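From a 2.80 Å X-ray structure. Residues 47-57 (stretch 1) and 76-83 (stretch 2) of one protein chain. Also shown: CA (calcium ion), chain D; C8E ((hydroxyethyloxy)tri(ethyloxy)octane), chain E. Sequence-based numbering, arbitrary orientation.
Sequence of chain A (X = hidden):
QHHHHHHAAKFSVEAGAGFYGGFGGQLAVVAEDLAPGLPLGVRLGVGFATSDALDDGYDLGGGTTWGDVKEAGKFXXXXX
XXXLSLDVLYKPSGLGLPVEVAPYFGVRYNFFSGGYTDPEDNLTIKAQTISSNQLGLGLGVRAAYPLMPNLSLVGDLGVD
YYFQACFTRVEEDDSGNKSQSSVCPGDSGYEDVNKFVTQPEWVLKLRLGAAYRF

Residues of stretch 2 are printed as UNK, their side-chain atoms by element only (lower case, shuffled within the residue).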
ATOM      1  N   GLY A  47      -4.847   3.938   2.849  1.00 65.82           N
ATOM      2  CA  GLY A  47      -5.021   3.300   1.560  1.00 62.68           C
ATOM      3  C   GLY A  47      -5.321   1.811   1.665  1.00 64.38           C
ATOM      4  O   GLY A  47      -4.758   1.105   2.511  1.00 62.35           O
ATOM      5  N   PHE A  48      -6.238   1.333   0.827  1.00 59.63           N
ATOM      6  CA  PHE A  48      -6.419  -0.098   0.619  1.00 66.47           C
ATOM      7  C   PHE A  48      -6.118  -0.372  -0.833  1.00 75.23           C
ATOM      8  O   PHE A  48      -6.572   0.397  -1.701  1.00 69.88           O
ATOM      9  CB  PHE A  48      -7.858  -0.516   0.883  1.00 87.54           C
ATOM     10  CG  PHE A  48      -8.346  -0.164   2.248  1.00120.79           C
ATOM     11  CD1 PHE A  48      -8.208  -1.068   3.296  1.00135.54           C
ATOM     12  CD2 PHE A  48      -8.954   1.067   2.500  1.00133.02           C
ATOM     13  CE1 PHE A  48      -8.667  -0.751   4.587  1.00139.79           C
ATOM     14  CE2 PHE A  48      -9.415   1.389   3.783  1.00139.06           C
ATOM     15  CZ  PHE A  48      -9.269   0.476   4.828  1.00139.51           C
ATOM     16  N   ALA A  49      -5.367  -1.449  -1.112  1.00 54.45           N
ATOM     17  CA  ALA A  49      -5.139  -1.842  -2.511  1.00 60.17           C
ATOM     18  C   ALA A  49      -4.967  -3.320  -2.559  1.00 59.93           C
ATOM     19  O   ALA A  49      -4.513  -3.907  -1.585  1.00 62.40           O
ATOM     20  CB  ALA A  49      -3.885  -1.150  -3.104  1.00 57.84           C
ATOM     21  N   THR A  50      -5.295  -3.913  -3.703  1.00 64.03           N
ATOM     22  CA  THR A  50      -4.936  -5.297  -3.976  1.00 73.94           C
ATOM     23  C   THR A  50      -3.441  -5.423  -4.152  1.00 79.76           C
ATOM     24  O   THR A  50      -2.759  -4.471  -4.532  1.00 82.11           O
ATOM     25  CB  THR A  50      -5.481  -5.787  -5.305  1.00 83.29           C
ATOM     26  OG1 THR A  50      -6.814  -5.331  -5.476  1.00 85.63           O
ATOM     27  CG2 THR A  50      -5.467  -7.310  -5.345  1.00 93.90           C
ATOM     28  N   SER A  51      -2.931  -6.622  -3.943  1.00 75.38           N
ATOM     29  CA  SER A  51      -1.532  -6.840  -4.147  1.00 81.26           C
ATOM     30  C   SER A  51      -1.345  -8.291  -4.439  1.00 83.78           C
ATOM     31  O   SER A  51      -2.195  -9.094  -4.154  1.00 90.20           O
ATOM     32  CB  SER A  51      -0.727  -6.416  -2.913  1.00 80.95           C
ATOM     33  OG  SER A  51       0.501  -7.124  -2.845  1.00 81.40           O
ATOM     34  N   ASP A  52      -0.208  -8.612  -5.006  1.00 86.00           N
ATOM     35  CA  ASP A  52       0.146  -9.975  -5.315  1.00 90.98           C
ATOM     36  C   ASP A  52       0.952 -10.517  -4.123  1.00 85.84           C
ATOM     37  O   ASP A  52       1.798  -9.827  -3.588  1.00 87.39           O
ATOM     38  CB  ASP A  52       0.922  -9.943  -6.643  1.00101.35           C
ATOM     39  CG  ASP A  52       1.844 -11.088  -6.814  1.00121.52           C
ATOM     40  OD1 ASP A  52       1.763 -12.039  -6.019  1.00133.18           O
ATOM     41  OD2 ASP A  52       2.657 -11.036  -7.758  1.00130.81           O
ATOM     42  N   ALA A  53       0.673 -11.730  -3.669  1.00 78.36           N
ATOM     43  CA  ALA A  53       1.369 -12.220  -2.476  1.00 83.06           C
ATOM     44  C   ALA A  53       2.631 -13.081  -2.708  1.00 90.67           C
ATOM     45  O   ALA A  53       3.647 -12.867  -2.054  1.00 91.18           O
ATOM     46  CB  ALA A  53       0.391 -12.896  -1.489  1.00 74.01           C
ATOM     47  N   LEU A  54       2.570 -14.051  -3.621  1.00 93.41           N
ATOM     48  CA  LEU A  54       3.758 -14.847  -3.979  1.00 96.20           C
ATOM     49  C   LEU A  54       4.126 -14.715  -5.458  1.00102.78           C
ATOM     50  O   LEU A  54       3.264 -14.804  -6.337  1.00108.22           O
ATOM     51  CB  LEU A  54       3.594 -16.339  -3.641  1.00 99.76           C
ATOM     52  CG  LEU A  54       3.218 -16.897  -2.254  1.00 91.88           C
ATOM     53  CD1 LEU A  54       3.947 -16.199  -1.120  1.00 84.09           C
ATOM     54  CD2 LEU A  54       1.720 -16.847  -2.061  1.00 89.57           C
ATOM     55  N   ASP A  55       5.417 -14.503  -5.707  1.00102.41           N
ATOM     56  CA  ASP A  55       6.009 -14.416  -7.041  1.00101.89           C
ATOM     57  C   ASP A  55       5.713 -15.668  -7.900  1.00101.50           C
ATOM     58  O   ASP A  55       6.190 -16.770  -7.599  1.00 95.53           O
ATOM     59  CB  ASP A  55       7.515 -14.257  -6.839  1.00103.75           C
ATOM     60  CG  ASP A  55       8.249 -13.828  -8.092  1.00111.11           C
ATOM     61  OD1 ASP A  55       7.613 -13.741  -9.166  1.00113.08           O
ATOM     62  OD2 ASP A  55       9.478 -13.590  -7.979  1.00110.48           O
ATOM     63  N   ASP A  56       4.918 -15.517  -8.959  1.00104.57           N
ATOM     64  CA  ASP A  56       4.549 -16.696  -9.768  1.00104.33           C
ATOM     65  C   ASP A  56       5.767 -17.351 -10.378  1.00110.07           C
ATOM     66  O   ASP A  56       5.775 -18.544 -10.593  1.00115.77           O
ATOM     67  CB  ASP A  56       3.510 -16.384 -10.853  1.00104.80           C
ATOM     68  CG  ASP A  56       2.090 -16.271 -10.299  1.00110.63           C
ATOM     69  OD1 ASP A  56       1.870 -16.640  -9.131  1.00114.46           O
ATOM     70  OD2 ASP A  56       1.185 -15.801 -11.020  1.00110.85           O
ATOM     71  N   GLY A  57       6.804 -16.564 -10.633  1.00115.25           N
ATOM     72  CA  GLY A  57       8.000 -17.058 -11.281  1.00121.27           C
ATOM     73  C   GLY A  57       9.037 -17.653 -10.351  1.00127.57           C
ATOM     74  O   GLY A  57      10.122 -18.012 -10.783  1.00139.04           O
ATOM     75  N   UNK A  76      -6.318 -20.481  -5.010  1.00100.51           N
ATOM     76  CA  UNK A  76      -6.669 -19.062  -5.170  1.00 99.29           C
ATOM     77  C   UNK A  76      -5.707 -18.186  -4.391  1.00 96.37           C
ATOM     78  O   UNK A  76      -5.638 -18.299  -3.180  1.00 98.00           O
ATOM     79  o   UNK A  76      -9.066 -19.602  -5.194  1.00113.06           O
ATOM     80  c   UNK A  76      -8.070 -18.774  -4.622  1.00101.38           C
ATOM     81  N   UNK A  77      -4.988 -17.306  -5.084  1.00 93.32           N
ATOM     82  CA  UNK A  77      -4.097 -16.353  -4.443  1.00 81.91           C
ATOM     83  C   UNK A  77      -4.836 -15.055  -4.183  1.00 77.49           C
ATOM     84  O   UNK A  77      -5.729 -14.663  -4.937  1.00 77.99           O
ATOM     85  c   UNK A  77      -0.476 -15.212  -5.486  1.00111.49           C
ATOM     86  o   UNK A  77      -0.175 -16.198  -6.209  1.00119.38           O
ATOM     87  o   UNK A  77       0.269 -14.216  -5.383  1.00106.23           O
ATOM     88  c   UNK A  77      -1.787 -15.228  -4.674  1.00 99.62           C
ATOM     89  c   UNK A  77      -2.881 -16.086  -5.318  1.00 91.90           C
ATOM     90  N   UNK A  78      -4.468 -14.382  -3.103  1.00 69.05           N
ATOM     91  CA  UNK A  78      -5.056 -13.096  -2.791  1.00 64.57           C
ATOM     92  C   UNK A  78      -3.967 -12.293  -2.025  1.00 73.79           C
ATOM     93  O   UNK A  78      -3.086 -12.873  -1.411  1.00 71.24           O
ATOM     94  c   UNK A  78      -5.364 -11.318   2.097  1.00 76.68           C
ATOM     95  c   UNK A  78      -5.680 -11.724   0.825  1.00 76.33           C
ATOM     96  c   UNK A  78      -5.349 -14.009   1.567  1.00 79.49           C
ATOM     97  c   UNK A  78      -5.687 -13.095   0.540  1.00 78.29           C
ATOM     98  n   UNK A  78      -5.420 -15.273   1.040  1.00 80.12           N
ATOM     99  c   UNK A  78      -6.337 -13.321  -1.962  1.00 64.03           C
ATOM    100  c   UNK A  78      -5.007 -13.589   2.848  1.00 73.73           C
ATOM    101  c   UNK A  78      -5.018 -12.249   3.090  1.00 75.14           C
ATOM    102  c   UNK A  78      -5.785 -15.179  -0.291  1.00 79.24           C
ATOM    103  c   UNK A  78      -5.990 -13.862  -0.630  1.00 74.86           C
ATOM    104  N   UNK A  79      -4.013 -10.967  -2.081  1.00 72.95           N
ATOM    105  CA  UNK A  79      -3.066 -10.139  -1.351  1.00 61.42           C
ATOM    106  C   UNK A  79      -3.603  -8.751  -1.148  1.00 62.06           C
ATOM    107  O   UNK A  79      -4.373  -8.271  -1.951  1.00 72.91           O
ATOM    108  N   UNK A  80      -3.226  -8.093  -0.063  1.00 59.70           N
ATOM    109  CA  UNK A  80      -3.634  -6.704   0.093  1.00 65.60           C
ATOM    110  C   UNK A  80      -2.605  -5.873   0.855  1.00 70.55           C
ATOM    111  O   UNK A  80      -1.766  -6.443   1.568  1.00 74.16           O
ATOM    112  c   UNK A  80      -6.249  -7.116   2.840  1.00 74.90           C
ATOM    113  o   UNK A  80      -7.315  -7.520   2.425  1.00 79.18           O
ATOM    114  c   UNK A  80      -4.994  -7.369   2.066  1.00 72.53           C
ATOM    115  n   UNK A  80      -6.130  -6.441   3.974  1.00 73.82           N
ATOM    116  c   UNK A  80      -4.976  -6.633   0.769  1.00 62.85           C
ATOM    117  N   UNK A  81      -2.654  -4.543   0.662  1.00 59.23           N
ATOM    118  CA  UNK A  81      -1.885  -3.588   1.480  1.00 52.52           C
ATOM    119  C   UNK A  81      -2.822  -2.590   2.057  1.00 60.71           C
ATOM    120  O   UNK A  81      -3.664  -2.052   1.329  1.00 74.12           O
ATOM    121  o   UNK A  81       1.006  -4.316   1.117  1.00 65.03           O
ATOM    122  c   UNK A  81       0.315  -3.765   0.286  1.00 63.02           C
ATOM    123  n   UNK A  81       0.505  -3.923  -0.991  1.00 59.85           N
ATOM    124  c   UNK A  81      -0.805  -2.858   0.692  1.00 50.22           C
ATOM    125  N   UNK A  82      -2.704  -2.378   3.368  1.00 54.97           N
ATOM    126  CA  UNK A  82      -3.356  -1.270   4.047  1.00 57.41           C
ATOM    127  C   UNK A  82      -2.221  -0.359   4.524  1.00 60.21           C
ATOM    128  O   UNK A  82      -1.278  -0.810   5.149  1.00 66.40           O
ATOM    129  c   UNK A  82      -5.346  -2.640   4.684  1.00 57.05           C
ATOM    130  c   UNK A  82      -4.917  -0.540   5.927  1.00 61.73           C
ATOM    131  c   UNK A  82      -4.285  -1.739   5.212  1.00 64.29           C
ATOM    132  N   UNK A  83      -2.312   0.922   4.197  1.00 60.48           N
ATOM    133  CA  UNK A  83      -1.208   1.853   4.332  1.00 60.23           C
ATOM    134  C   UNK A  83      -1.661   3.109   5.041  1.00 68.29           C
ATOM    135  O   UNK A  83      -2.518   3.845   4.532  1.00 74.02           O
ATOM    136  c   UNK A  83      -0.723   2.303   2.959  1.00 69.92           C
ATOM    137  o   UNK A  83      -0.648   1.176   2.074  1.00 76.73           O
ATOM    138  c   UNK A  83       0.633   3.004   3.066  1.00 66.47           C
TER
HETATM  139 CA    CA D 208       1.206 -14.113  -7.960  1.00111.21          CA
HETATM  140  C1  C8E E 209      10.171   3.480 -10.462  1.00 86.91           C
HETATM  141  C2  C8E E 209      10.691   3.077  -9.076  1.00 99.50           C
HETATM  142  C3  C8E E 209      11.012   1.582  -8.945  1.00107.79           C
HETATM  143  C4  C8E E 209      12.517   1.321  -8.769  1.00115.53           C
HETATM  144  C5  C8E E 209      12.858  -0.006  -8.080  1.00121.80           C
HETATM  145  C6  C8E E 209      13.341  -1.139  -9.001  1.00126.84           C
HETATM  146  C7  C8E E 209      12.343  -2.299  -9.093  1.00137.38           C
HETATM  147  C8  C8E E 209      11.220  -2.142  -8.061  1.00152.65           C
HETATM  148  O9  C8E E 209      10.673  -3.362  -7.573  1.00162.10           O
HETATM  149  C10 C8E E 209      11.000  -3.580  -6.207  1.00164.92           C
HETATM  150  C11 C8E E 209      10.001  -4.492  -5.495  1.00167.84           C
HETATM  151  O12 C8E E 209       9.016  -3.733  -4.821  1.00172.45           O
HETATM  152  C13 C8E E 209       7.844  -4.483  -4.540  1.00173.81           C
HETATM  153  C14 C8E E 209       6.584  -3.612  -4.492  1.00172.14           C
HETATM  154  O15 C8E E 209       5.615  -4.124  -5.390  1.00171.66           O
HETATM  155  C16 C8E E 209       4.521  -3.252  -5.586  1.00167.00           C
HETATM  156  C17 C8E E 209       3.615  -3.262  -4.352  1.00161.38           C
HETATM  157  O18 C8E E 209       2.584  -4.228  -4.466  1.00154.15           O
HETATM  158  C19 C8E E 209       3.018  -5.526  -4.138  1.00144.37           C
HETATM  159  C20 C8E E 209       3.542  -5.482  -2.707  1.00135.05           C
HETATM  160  O21 C8E E 209       2.496  -5.695  -1.800  1.00128.76           O
HETATM  161  O   HOH W   1      -0.883  -2.942  -3.223  1.00 77.19           O

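Position 76 carries one carbon followed by one oxygen. This short hydroxyl side chain is out of reach of stretch 1, and the residue is Ser76.

At position 77 three carbons run outward in an extended chain, and the third carries two oxygens. One of these oxygens accepts a hydrogen bond from the backbone of Leu54, and the calcium ion lies nearby. A carboxylate on a chain of this length identifies Glu77. Its OE2 lies 2.9 Å from Leu54 N and 3.0 Å from Ala53 N, the latter a weak hydrogen bond, and it binds the calcium at 2.7 Å.

Position 78 has one carbon and then fused five- and six-membered rings holding eight carbons and one nitrogen. Its side chain stays clear of stretch 1, the nearest approach being CB to Ser51 O at 6.3 Å. This is Trp78; its backbone makes the contact instead, with Trp78 O 3.5 Å from Ala53 CB.

No side-chain atoms follow CA at position 79, so it is Gly79. A CB here would point toward stretch 1 and fall 2.3 Å from Ser51 O, a clash. The bare backbone fits, and Gly79 O accepts a hydrogen bond from Ser51 N at 3.0 Å.

Position 80 shows three carbons, the third bearing one oxygen and one nitrogen. The side chain heads away overall, but its CB comes 3.6 Å from Ala49 O. The terminal amide makes this Gln80.

At position 81 two carbons, the second carrying one oxygen and one nitrogen, form a shorter amide, whose nitrogen lies 3.4 Å from Ser51 CB. This is Asn81. Asn81 ND2 donates to C8E O21 at 2.8 Å, and a water links ND2 to Thr50 O.

At position 82 one carbon branches into two more, one of them 3.5 Å from Phe48 CD1. This is Val82, and the branch is CG2.

Position 83 has a carbon bearing one oxygen and one carbon. Its backbone O accepts from Gly47 N at 2.9 Å and its N donates to Gly47 O at 3.0 Å. It is Thr83, on the same sheet face as Ala49 and Asn81.

The contact combines an antiparallel strand pair with a metal site beyond its end. Reciprocal backbone hydrogen bonds join Gly47 to Thr83 and Ala49 to Asn81, and Phe48 and Val82 add apolar packing between them. After Thr50, stretch 1 becomes loop, and Glu77 reaches toward it. Asp52 OD1 and Glu77 OE2 are only 2.7 Å apart, a closeness compatible with their shared calcium, which Leu54 O and Asp56 OD1 also bind. The ion thus ties the loop to the strand.

Stretch 2, residues 76-83: SEWGQNVT
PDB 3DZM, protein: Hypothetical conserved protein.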